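Local coordinates for protein photosystem II stability/assembly factor HCF136, chloroplastic (Cyanidioschyzon merolae, PDB 5OJ3) that is probably essential for photosystem II biogenesis, being needed to assemble an early intermediate that contains D2 and cytochrome b559, at residues Asp122-Lys128 / Asn172-Asp178; Gly327-Thr331 / Ile352-Met356; Phe268-Ser274 / Ala285-Arg289; Val279-Tyr283 / Thr295-Gly299. All coordinates share one frame. Residue numbers count along the deposited sequence, not the author numbering.

Overall arrangement
The chain folds into a seven-bladed beta-propeller with a central pore, and the four contacts sample joints between blades and within them. Contact 1 comes first along the chain and links two blades through their opening strands, 120-125 and 169-176. Contacts 3 and 4 interleave in sequence within one later blade, each using one end of the strand 283-287; their centres are 18 Å apart. Contact 2 follows in the next blade, formed by strands 314-319, 328-332, 336-340 and 354-356, and its centre is 18 Å from both. Contact 1 sits across the ring, its centre 29 Å from contact 2 and 27 Å from contact 3. Contact 1 thus joins successive blades round the pore, while contacts 2, 3 and 4 build single blades.

Contact 1: Asp122-Lys128 / Asn172-Asp178; sequences DIDFSQK and NVSFSGD
Both segments begin as extended strand, D122-F125 and N172-S176, running nearly parallel at 12° with their axes 5.6 Å apart. D122 lies beside N172 and D124 beside S174; beyond the strands Q127 meets G177 (CA-CA 4.8 Å), where G177 has positive phi (69/-108). Between the strands the bonding goes through carboxylates. D122 and D124 both take chi1 t, and D122 OD2 accepts V173 N at 3.2 Å while D124 OD2 accepts F175 N at 2.6 Å. The other oxygen of D122, OD1, salt-bridges K413. F175 lies with S126 over one ring face, S126 CB making a CH-pi contact 4.0 Å from the centroid. At the loop end Q127 N donates to G177 O (2.9 Å), G177 N to Q127 OE1 (2.8 Å), and S126 OG to D178 OD1 (3.0 Å). These are the opening strands of adjacent propeller blades. The chemistry implies a polar seam in which aspartates supply the acceptors that a continuous parallel sheet would take from carbonyls.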
loop_
_atom_site.group_PDB
_atom_site.type_symbol
_atom_site.label_atom_id
_atom_site.label_comp_id
_atom_site.label_asym_id
_atom_site.label_seq_id
_atom_site.Cartn_x
_atom_site.Cartn_y
_atom_site.Cartn_z
ATOM N N ASP A 122 1.280 -6.441 6.518
ATOM C CA ASP A 122 2.421 -6.087 5.686
ATOM C C ASP A 122 3.565 -7.060 5.926
ATOM O O ASP A 122 3.638 -7.733 6.957
ATOM C CB ASP A 122 2.892 -4.652 5.937
ATOM C CG ASP A 122 3.748 -4.117 4.805
ATOM O OD1 ASP A 122 3.767 -4.752 3.730
ATOM O OD2 ASP A 122 4.411 -3.074 4.990
ATOM N N ILE A 123 4.460 -7.111 4.944
ATOM C CA ILE A 123 5.662 -7.934 4.985
ATOM C C ILE A 123 6.758 -7.189 4.237
ATOM O O ILE A 123 6.505 -6.567 3.201
ATOM C CB ILE A 123 5.393 -9.335 4.390
ATOM C CG1 ILE A 123 6.623 -10.235 4.511
ATOM C CG2 ILE A 123 4.916 -9.238 2.945
ATOM C CD1 ILE A 123 6.374 -11.652 4.050
ATOM N N ASP A 124 7.977 -7.233 4.772
ATOM C CA ASP A 124 9.116 -6.614 4.106
ATOM C C ASP A 124 10.373 -7.390 4.470
ATOM O O ASP A 124 10.409 -8.115 5.467
ATOM C CB ASP A 124 9.257 -5.131 4.483
ATOM C CG ASP A 124 10.203 -4.377 3.559
ATOM O OD1 ASP A 124 10.496 -4.890 2.460
ATOM O OD2 ASP A 124 10.649 -3.270 3.925
ATOM N N PHE A 125 11.412 -7.225 3.652
ATOM C CA PHE A 125 12.624 -8.022 3.769
ATOM C C PHE A 125 13.849 -7.128 3.903
ATOM O O PHE A 125 13.954 -6.093 3.238
ATOM C CB PHE A 125 12.784 -8.951 2.559
ATOM C CG PHE A 125 11.923 -10.180 2.626
ATOM C CD1 PHE A 125 12.367 -11.318 3.276
ATOM C CD2 PHE A 125 10.665 -10.192 2.049
ATOM C CE1 PHE A 125 11.574 -12.448 3.348
ATOM C CE2 PHE A 125 9.867 -11.320 2.116
ATOM C CZ PHE A 125 10.323 -12.449 2.766
ATOM N N SER A 126 14.767 -7.542 4.776
ATOM C CA SER A 126 16.045 -6.860 4.942
ATOM C C SER A 126 16.829 -6.817 3.635
ATOM O O SER A 126 16.800 -7.759 2.840
ATOM C CB SER A 126 16.871 -7.551 6.026
ATOM O OG SER A 126 18.254 -7.305 5.840
ATOM N N GLN A 127 17.538 -5.705 3.419
ATOM C CA GLN A 127 18.359 -5.547 2.224
ATOM C C GLN A 127 19.699 -6.263 2.345
ATOM O O GLN A 127 20.279 -6.655 1.325
ATOM C CB GLN A 127 18.601 -4.066 1.940
ATOM C CG GLN A 127 17.595 -3.425 1.006
ATOM C CD GLN A 127 17.981 -2.006 0.642
ATOM O OE1 GLN A 127 18.386 -1.223 1.502
ATOM N NE2 GLN A 127 17.867 -1.669 -0.637
ATOM N N LYS A 128 20.203 -6.444 3.568
ATOM C CA LYS A 128 21.519 -7.044 3.756
ATOM C C LYS A 128 21.469 -8.558 3.592
ATOM O O LYS A 128 22.379 -9.147 2.991
ATOM C CB LYS A 128 22.069 -6.650 5.134
ATOM C CG LYS A 128 22.965 -7.669 5.810
ATOM C CD LYS A 128 23.989 -6.946 6.674
ATOM C CE LYS A 128 24.379 -7.754 7.899
ATOM N NZ LYS A 128 24.918 -6.883 8.983
ATOM N N ASN A 172 2.275 -1.652 9.118
ATOM C CA ASN A 172 3.266 -1.933 8.088
ATOM C C ASN A 172 4.651 -2.058 8.708
ATOM O O ASN A 172 4.883 -1.686 9.861
ATOM C CB ASN A 172 3.264 -0.857 6.993
ATOM C CG ASN A 172 3.180 0.548 7.550
ATOM O OD1 ASN A 172 2.144 0.962 8.074
ATOM N ND2 ASN A 172 4.271 1.293 7.435
ATOM N N VAL A 173 5.573 -2.587 7.901
ATOM C CA VAL A 173 6.984 -2.708 8.241
ATOM C C VAL A 173 7.783 -2.306 7.006
ATOM O O VAL A 173 7.336 -2.492 5.870
ATOM C CB VAL A 173 7.347 -4.139 8.710
ATOM C CG1 VAL A 173 7.226 -5.136 7.564
ATOM C CG2 VAL A 173 8.743 -4.175 9.317
ATOM N N SER A 174 8.967 -1.735 7.228
ATOM C CA SER A 174 9.746 -1.185 6.123
ATOM C C SER A 174 11.233 -1.229 6.450
ATOM O O SER A 174 11.642 -0.798 7.531
ATOM C CB SER A 174 9.314 0.255 5.817
ATOM O OG SER A 174 10.105 0.817 4.786
ATOM N N PHE A 175 12.031 -1.725 5.504
ATOM C CA PHE A 175 13.462 -1.931 5.685
ATOM C C PHE A 175 14.280 -0.969 4.830
ATOM O O PHE A 175 13.891 -0.612 3.715
ATOM C CB PHE A 175 13.867 -3.364 5.320
ATOM C CG PHE A 175 13.957 -4.297 6.492
ATOM C CD1 PHE A 175 15.109 -4.356 7.262
ATOM C CD2 PHE A 175 12.901 -5.133 6.810
ATOM C CE1 PHE A 175 15.198 -5.223 8.336
ATOM C CE2 PHE A 175 12.983 -6.001 7.881
ATOM C CZ PHE A 175 14.134 -6.047 8.646
ATOM N N SER A 176 15.427 -0.560 5.371
ATOM C CA SER A 176 16.493 0.064 4.594
ATOM C C SER A 176 17.815 -0.430 5.158
ATOM O O SER A 176 18.108 -0.201 6.336
ATOM C CB SER A 176 16.428 1.592 4.644
ATOM O OG SER A 176 17.525 2.158 3.951
ATOM N N GLY A 177 18.607 -1.100 4.325
ATOM C CA GLY A 177 19.808 -1.746 4.812
ATOM C C GLY A 177 19.455 -2.918 5.702
ATOM O O GLY A 177 18.998 -3.958 5.222
ATOM N N ASP A 178 19.670 -2.759 7.006
ATOM C CA ASP A 178 19.183 -3.704 8.001
ATOM C C ASP A 178 18.284 -3.020 9.023
ATOM O O ASP A 178 17.868 -3.653 10.003
ATOM C CB ASP A 178 20.361 -4.399 8.692
ATOM C CG ASP A 178 19.995 -5.763 9.237
ATOM O OD1 ASP A 178 19.489 -6.600 8.460
ATOM O OD2 ASP A 178 20.226 -6.001 10.440
#

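Contact 2: Gly327-Thr331 / Ile352-Met356; sequences GIWET and IAFDM
F354 is the centre of this contact, with 92 Å² covered by the first segment, while E330 and I328 have 70 and 54 Å² covered by the second. The strands that carry them, 328-331 and 354-356, run in the same general sense but cross at -50°, with axes 8.5 Å apart; the nearest CA pair is W329 and F354 at 8.0 Å. That spacing suits the second and fourth strands of one antiparallel propeller blade, with strand 336-340 between them, so side chains bridge the gap. F354 projects its ring toward the first segment with chi1 m and chi2 59°. E330, with chi1 p and chi2 t, lays its carboxylate over one face of that ring, CD sitting 3.3 Å from F354 CD2. The backbone of W329 meets the ring at its edge, W329 C to F354 CE2 being 4.1 Å, whereas the W329 indole leaves on the other side, toward the neighbouring strand 366-371. I328 (chi1 m, chi2 t) adds apolar contacts: its CG2 is 4.1 Å from F354 CZ and its CD1 is 4.3 Å from I352 CD1. Farther along, M356 curls its thioether back so that CE comes 3.2 Å from E330 OE2. T340 of the intervening strand touches F354 and I352. The contact rests on van der Waals packing across that strand, with a buried carboxylate set against a phenyl ring and a methyl group.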
loop_
_atom_site.group_PDB
_atom_site.type_symbol
_atom_site.label_atom_id
_atom_site.label_comp_id
_atom_site.label_asym_id
_atom_site.label_seq_id
_atom_site.Cartn_x
_atom_site.Cartn_y
_atom_site.Cartn_z
ATOM N N GLY A 327 2.599 4.607 -14.765
ATOM C CA GLY A 327 1.195 4.953 -14.719
ATOM C C GLY A 327 0.568 4.648 -13.376
ATOM O O GLY A 327 1.215 4.181 -12.439
ATOM N N ILE A 328 -0.732 4.925 -13.299
ATOM C CA ILE A 328 -1.545 4.718 -12.107
ATOM C C ILE A 328 -2.617 3.691 -12.435
ATOM O O ILE A 328 -3.153 3.681 -13.549
ATOM C CB ILE A 328 -2.201 6.031 -11.626
ATOM C CG1 ILE A 328 -1.162 7.144 -11.485
ATOM C CG2 ILE A 328 -2.954 5.822 -10.327
ATOM C CD1 ILE A 328 -1.773 8.526 -11.376
ATOM N N TRP A 329 -2.928 2.833 -11.470
ATOM C CA TRP A 329 -4.095 1.968 -11.538
ATOM C C TRP A 329 -5.105 2.420 -10.494
ATOM O O TRP A 329 -4.746 2.992 -9.461
ATOM C CB TRP A 329 -3.730 0.497 -11.305
ATOM C CG TRP A 329 -3.137 0.217 -9.954
ATOM C CD1 TRP A 329 -1.811 0.162 -9.637
ATOM C CD2 TRP A 329 -3.850 -0.044 -8.737
ATOM N NE1 TRP A 329 -1.655 -0.120 -8.301
ATOM C CE2 TRP A 329 -2.891 -0.249 -7.726
ATOM C CE3 TRP A 329 -5.207 -0.123 -8.404
ATOM C CZ2 TRP A 329 -3.244 -0.528 -6.406
ATOM C CZ3 TRP A 329 -5.555 -0.399 -7.094
ATOM C CH2 TRP A 329 -4.579 -0.598 -6.112
ATOM N N GLU A 330 -6.379 2.162 -10.772
ATOM C CA GLU A 330 -7.441 2.491 -9.837
ATOM C C GLU A 330 -8.450 1.356 -9.817
ATOM O O GLU A 330 -8.609 0.622 -10.797
ATOM C CB GLU A 330 -8.143 3.809 -10.195
ATOM C CG GLU A 330 -9.005 3.748 -11.440
ATOM C CD GLU A 330 -9.627 5.089 -11.772
ATOM O OE1 GLU A 330 -9.299 6.081 -11.088
ATOM O OE2 GLU A 330 -10.436 5.156 -12.720
ATOM N N THR A 331 -9.123 1.217 -8.682
ATOM C CA THR A 331 -10.185 0.241 -8.517
ATOM C C THR A 331 -11.472 0.967 -8.178
ATOM O O THR A 331 -11.517 1.750 -7.224
ATOM C CB THR A 331 -9.854 -0.748 -7.400
ATOM O OG1 THR A 331 -8.918 -1.724 -7.874
ATOM C CG2 THR A 331 -11.120 -1.433 -6.916
ATOM N N ILE A 352 -6.543 13.577 -15.325
ATOM C CA ILE A 352 -5.897 12.329 -15.724
ATOM C C ILE A 352 -6.938 11.326 -16.212
ATOM O O ILE A 352 -7.878 10.982 -15.486
ATOM C CB ILE A 352 -5.082 11.748 -14.561
ATOM C CG1 ILE A 352 -4.246 12.845 -13.897
ATOM C CG2 ILE A 352 -4.212 10.600 -15.044
ATOM C CD1 ILE A 352 -3.253 12.328 -12.879
ATOM N N ALA A 353 -6.771 10.850 -17.444
ATOM C CA ALA A 353 -7.731 9.949 -18.074
ATOM C C ALA A 353 -7.293 8.501 -17.870
ATOM O O ALA A 353 -6.169 8.132 -18.228
ATOM C CB ALA A 353 -7.862 10.259 -19.564
ATOM N N PHE A 354 -8.174 7.686 -17.292
ATOM C CA PHE A 354 -7.927 6.259 -17.137
ATOM C C PHE A 354 -8.610 5.495 -18.261
ATOM O O PHE A 354 -9.724 5.833 -18.666
ATOM C CB PHE A 354 -8.436 5.711 -15.798
ATOM C CG PHE A 354 -7.676 6.197 -14.597
ATOM C CD1 PHE A 354 -7.575 7.545 -14.305
ATOM C CD2 PHE A 354 -7.023 5.291 -13.778
ATOM C CE1 PHE A 354 -6.872 7.977 -13.198
ATOM C CE2 PHE A 354 -6.314 5.717 -12.673
ATOM C CZ PHE A 354 -6.237 7.060 -12.383
ATOM N N ASP A 355 -7.939 4.460 -18.755
ATOM C CA ASP A 355 -8.519 3.564 -19.747
ATOM C C ASP A 355 -9.174 2.402 -19.011
ATOM O O ASP A 355 -8.485 1.580 -18.400
ATOM C CB ASP A 355 -7.452 3.070 -20.720
ATOM C CG ASP A 355 -6.885 4.183 -21.582
ATOM O OD1 ASP A 355 -7.557 5.226 -21.730
ATOM O OD2 ASP A 355 -5.763 4.013 -22.107
ATOM N N MET A 356 -10.500 2.327 -19.078
ATOM C CA MET A 356 -11.233 1.317 -18.330
ATOM C C MET A 356 -11.112 -0.048 -18.994
ATOM O O MET A 356 -11.022 -0.169 -20.219
ATOM C CB MET A 356 -12.707 1.703 -18.184
ATOM C CG MET A 356 -12.934 3.039 -17.505
ATOM S SD MET A 356 -12.378 2.948 -15.787
ATOM C CE MET A 356 -12.071 4.666 -15.419
#

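Contact 3: Phe268-Ser274 / Ala285-Arg289; sequences FTGSIVS and AIPSR
Two backbone bonds hold the pairing: V273 N donates to I286 O at 2.6 Å, and I286 N to V273 O at 3.0 Å, making V273-I286 an antiparallel hydrogen-bonded pair (CA-CA 5.2 Å). Next to it I272 and P287 form a non-hydrogen-bonded pair, CA-CA 4.4 Å. Weaker bonds extend the pairing, S271 O receiving both S288 N (3.2 Å) and S288 OG (3.0 Å). I272 CA also lies 3.2 Å from I286 O. S274, at phi/psi 59/57, turns a corner, and the chain resumes as strand 275-277, which pairs with the same strand 283-287. In the packing, V273 CB meets I286 CG2 at 3.8 Å, I272 CD1 meets A285 CB at 3.9 Å, and F268 (chi1 t) brings CE1, at its ring edge, to P287 CB at 3.3 Å. This is the broken first strand of a propeller blade against its second. P287 has no amide hydrogen to give, but its non-hydrogen-bonded place opposite I272 needs none, so the pairing with 272-273 is not interrupted.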
loop_
_atom_site.group_PDB
_atom_site.type_symbol
_atom_site.label_atom_id
_atom_site.label_comp_id
_atom_site.label_asym_id
_atom_site.label_seq_id
_atom_site.Cartn_x
_atom_site.Cartn_y
_atom_site.Cartn_z
ATOM N N PHE A 268 -15.842 16.933 2.799
ATOM C CA PHE A 268 -14.650 16.103 2.935
ATOM C C PHE A 268 -14.465 15.657 4.379
ATOM O O PHE A 268 -14.050 16.447 5.234
ATOM C CB PHE A 268 -13.415 16.849 2.438
ATOM C CG PHE A 268 -12.152 16.038 2.514
ATOM C CD1 PHE A 268 -11.972 14.937 1.699
ATOM C CD2 PHE A 268 -11.147 16.373 3.402
ATOM C CE1 PHE A 268 -10.814 14.188 1.770
ATOM C CE2 PHE A 268 -9.983 15.626 3.469
ATOM C CZ PHE A 268 -9.820 14.531 2.656
ATOM N N THR A 269 -14.770 14.389 4.646
ATOM C CA THR A 269 -14.250 13.726 5.833
ATOM C C THR A 269 -12.730 13.750 5.770
ATOM O O THR A 269 -12.136 13.268 4.799
ATOM C CB THR A 269 -14.766 12.293 5.916
ATOM O OG1 THR A 269 -14.263 11.536 4.809
ATOM C CG2 THR A 269 -16.287 12.276 5.886
ATOM N N GLY A 270 -12.097 14.299 6.800
ATOM C CA GLY A 270 -10.704 14.671 6.669
ATOM C C GLY A 270 -9.669 13.596 6.927
ATOM O O GLY A 270 -8.689 13.839 7.637
ATOM N N SER A 271 -9.855 12.412 6.345
ATOM C CA SER A 271 -8.823 11.388 6.368
ATOM C C SER A 271 -8.663 10.796 4.974
ATOM O O SER A 271 -9.542 10.916 4.117
ATOM C CB SER A 271 -9.156 10.276 7.372
ATOM O OG SER A 271 -9.248 10.786 8.690
ATOM N N ILE A 272 -7.522 10.142 4.766
ATOM C CA ILE A 272 -7.175 9.549 3.482
ATOM C C ILE A 272 -6.963 8.050 3.660
ATOM O O ILE A 272 -6.757 7.549 4.769
ATOM C CB ILE A 272 -5.940 10.218 2.845
ATOM C CG1 ILE A 272 -4.668 9.835 3.601
ATOM C CG2 ILE A 272 -6.123 11.730 2.780
ATOM C CD1 ILE A 272 -3.425 10.539 3.101
ATOM N N VAL A 273 -7.006 7.332 2.536
ATOM C CA VAL A 273 -6.992 5.874 2.523
ATOM C C VAL A 273 -6.062 5.440 1.395
ATOM O O VAL A 273 -5.857 6.164 0.419
ATOM C CB VAL A 273 -8.426 5.295 2.347
ATOM C CG1 VAL A 273 -8.418 3.800 2.021
ATOM C CG2 VAL A 273 -9.284 5.586 3.578
ATOM N N SER A 274 -5.483 4.246 1.546
ATOM C CA SER A 274 -4.776 3.559 0.463
ATOM C C SER A 274 -3.622 4.409 -0.069
ATOM O O SER A 274 -3.533 4.724 -1.258
ATOM C CB SER A 274 -5.741 3.179 -0.664
ATOM O OG SER A 274 -5.037 2.730 -1.808
ATOM N N ALA A 285 -2.771 8.801 -2.894
ATOM C CA ALA A 285 -3.692 8.472 -1.819
ATOM C C ALA A 285 -5.098 8.786 -2.299
ATOM O O ALA A 285 -5.299 9.314 -3.397
ATOM C CB ALA A 285 -3.353 9.242 -0.539
ATOM N N ILE A 286 -6.075 8.457 -1.465
ATOM C CA ILE A 286 -7.469 8.628 -1.850
ATOM C C ILE A 286 -8.237 9.141 -0.638
ATOM O O ILE A 286 -7.938 8.745 0.499
ATOM C CB ILE A 286 -8.044 7.316 -2.405
ATOM C CG1 ILE A 286 -9.221 7.589 -3.320
ATOM C CG2 ILE A 286 -8.498 6.378 -1.298
ATOM C CD1 ILE A 286 -9.630 6.371 -4.024
ATOM N N PRO A 287 -9.193 10.046 -0.816
ATOM C CA PRO A 287 -10.057 10.428 0.303
ATOM C C PRO A 287 -10.926 9.267 0.760
ATOM O O PRO A 287 -11.160 8.299 0.032
ATOM C CB PRO A 287 -10.908 11.564 -0.275
ATOM C CG PRO A 287 -10.793 11.427 -1.758
ATOM C CD PRO A 287 -9.419 10.891 -1.998
ATOM N N SER A 288 -11.391 9.381 2.006
ATOM C CA SER A 288 -12.143 8.303 2.646
ATOM C C SER A 288 -13.329 7.853 1.802
ATOM O O SER A 288 -13.658 6.662 1.763
ATOM C CB SER A 288 -12.608 8.744 4.035
ATOM O OG SER A 288 -11.516 8.823 4.935
ATOM N N ARG A 289 -13.977 8.788 1.112
ATOM C CA ARG A 289 -15.211 8.502 0.393
ATOM C C ARG A 289 -15.002 8.392 -1.112
ATOM O O ARG A 289 -15.982 8.390 -1.864
ATOM C CB ARG A 289 -16.252 9.583 0.698
ATOM C CG ARG A 289 -16.836 9.543 2.111
ATOM C CD ARG A 289 -18.105 8.704 2.168
ATOM N NE ARG A 289 -18.570 8.491 3.537
ATOM C CZ ARG A 289 -19.465 9.256 4.157
ATOM N NH1 ARG A 289 -20.000 10.300 3.536
ATOM N NH2 ARG A 289 -19.824 8.980 5.403
#

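Contact 4: Val279-Tyr283 / Thr295-Gly299; sequences VHGNY and TWVPG
T295 opens the second segment in extended conformation, its CA 3.1 Å from Y283 O in a CA-H...O contact; its OG1 bonds to H306. W296 then makes the one true bridge, an antiparallel hydrogen-bonded pair with Y283: Y283 N to W296 O is 2.6 Å and nearly straight, and W296 N to Y283 O is 2.8 Å. The two side chains lie on the same face, W296 with chi1 t and Y283 with chi1 m, and their rings meet rim to rim, centroids 5.8 Å apart and planes at 42°, with Y283 CD2 3.3 Å from W296 CE3. N282 CA makes a CA-H...O contact with W296 O at 3.3 Å. V297, leaving the strand, lies beside N282, whose OD1 is 3.2 Å from V297 CB. P298 closes the contact: its CD is 3.2 Å from N282 OD1 and 3.5 Å from G281 O. G281 has positive phi (88/8), and a CB there would crowd P298 CG. The pairing is the open end of the beta-hairpin made by strands 283-287 and 292-296, the two middle strands of a propeller blade. Y283 OH bonds E224, and I232 of strand 232-235, in the preceding blade, packs on both aromatic side chains.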
loop_
_atom_site.group_PDB
_atom_site.type_symbol
_atom_site.label_atom_id
_atom_site.label_comp_id
_atom_site.label_asym_id
_atom_site.label_seq_id
_atom_site.Cartn_x
_atom_site.Cartn_y
_atom_site.Cartn_z
ATOM N N VAL A 279 8.670 4.966 -6.356
ATOM C CA VAL A 279 10.084 4.647 -6.284
ATOM C C VAL A 279 10.931 5.911 -6.265
ATOM O O VAL A 279 12.076 5.883 -5.798
ATOM C CB VAL A 279 10.456 3.707 -7.446
ATOM C CG1 VAL A 279 10.789 4.488 -8.709
ATOM C CG2 VAL A 279 11.575 2.786 -7.043
ATOM N N HIS A 280 10.398 7.027 -6.760
ATOM C CA HIS A 280 11.066 8.321 -6.722
ATOM C C HIS A 280 10.521 9.236 -5.630
ATOM O O HIS A 280 10.790 10.441 -5.654
ATOM C CB HIS A 280 10.974 9.012 -8.088
ATOM C CG HIS A 280 11.409 8.145 -9.230
ATOM N ND1 HIS A 280 10.521 7.581 -10.120
ATOM C CD2 HIS A 280 12.641 7.745 -9.624
ATOM C CE1 HIS A 280 11.188 6.876 -11.018
ATOM N NE2 HIS A 280 12.475 6.955 -10.735
ATOM N N GLY A 281 9.768 8.693 -4.677
ATOM C CA GLY A 281 9.258 9.470 -3.567
ATOM C C GLY A 281 7.929 10.152 -3.797
ATOM O O GLY A 281 7.511 10.949 -2.948
ATOM N N ASN A 282 7.249 9.866 -4.904
ATOM C CA ASN A 282 5.910 10.390 -5.120
ATOM C C ASN A 282 4.914 9.631 -4.253
ATOM O O ASN A 282 5.066 8.434 -3.997
ATOM C CB ASN A 282 5.502 10.280 -6.589
ATOM C CG ASN A 282 6.353 11.136 -7.501
ATOM O OD1 ASN A 282 7.034 12.055 -7.056
ATOM N ND2 ASN A 282 6.316 10.836 -8.792
ATOM N N TYR A 283 3.899 10.344 -3.780
ATOM C CA TYR A 283 2.829 9.743 -2.998
ATOM C C TYR A 283 1.516 9.801 -3.766
ATOM O O TYR A 283 1.248 10.753 -4.503
ATOM C CB TYR A 283 2.657 10.458 -1.656
ATOM C CG TYR A 283 3.714 10.152 -0.624
ATOM C CD1 TYR A 283 3.694 8.965 0.093
ATOM C CD2 TYR A 283 4.733 11.055 -0.368
ATOM C CE1 TYR A 283 4.662 8.691 1.039
ATOM C CE2 TYR A 283 5.706 10.791 0.571
ATOM C CZ TYR A 283 5.662 9.614 1.281
ATOM O OH TYR A 283 6.636 9.349 2.220
ATOM N N THR A 295 -2.291 13.253 -4.985
ATOM C CA THR A 295 -0.898 12.903 -5.215
ATOM C C THR A 295 -0.002 13.976 -4.616
ATOM O O THR A 295 -0.401 15.131 -4.450
ATOM C CB THR A 295 -0.570 12.752 -6.711
ATOM O OG1 THR A 295 -0.621 14.037 -7.346
ATOM C CG2 THR A 295 -1.541 11.799 -7.398
ATOM N N TRP A 296 1.227 13.574 -4.297
ATOM C CA TRP A 296 2.249 14.489 -3.812
ATOM C C TRP A 296 3.590 14.056 -4.379
ATOM O O TRP A 296 3.987 12.897 -4.219
ATOM C CB TRP A 296 2.312 14.513 -2.281
ATOM C CG TRP A 296 3.278 15.528 -1.738
ATOM C CD1 TRP A 296 3.047 16.860 -1.545
ATOM C CD2 TRP A 296 4.640 15.300 -1.353
ATOM N NE1 TRP A 296 4.172 17.471 -1.046
ATOM C CE2 TRP A 296 5.165 16.535 -0.921
ATOM C CE3 TRP A 296 5.464 14.170 -1.325
ATOM C CZ2 TRP A 296 6.476 16.670 -0.465
ATOM C CZ3 TRP A 296 6.763 14.306 -0.873
ATOM C CH2 TRP A 296 7.256 15.547 -0.447
ATOM N N VAL A 297 4.282 14.981 -5.037
ATOM C CA VAL A 297 5.631 14.720 -5.533
ATOM C C VAL A 297 6.580 15.582 -4.707
ATOM O O VAL A 297 6.189 16.672 -4.261
ATOM C CB VAL A 297 5.750 14.992 -7.041
ATOM C CG1 VAL A 297 4.543 14.427 -7.782
ATOM C CG2 VAL A 297 5.930 16.469 -7.318
ATOM N N PRO A 298 7.797 15.111 -4.427
ATOM C CA PRO A 298 8.718 15.882 -3.584
ATOM C C PRO A 298 8.888 17.316 -4.066
ATOM O O PRO A 298 8.912 17.593 -5.266
ATOM C CB PRO A 298 10.028 15.097 -3.694
ATOM C CG PRO A 298 9.591 13.692 -3.925
ATOM C CD PRO A 298 8.341 13.785 -4.769
ATOM N N GLY A 299 8.982 18.237 -3.105
ATOM C CA GLY A 299 9.180 19.638 -3.388
ATOM C C GLY A 299 7.917 20.473 -3.453
ATOM O O GLY A 299 7.991 21.693 -3.267
#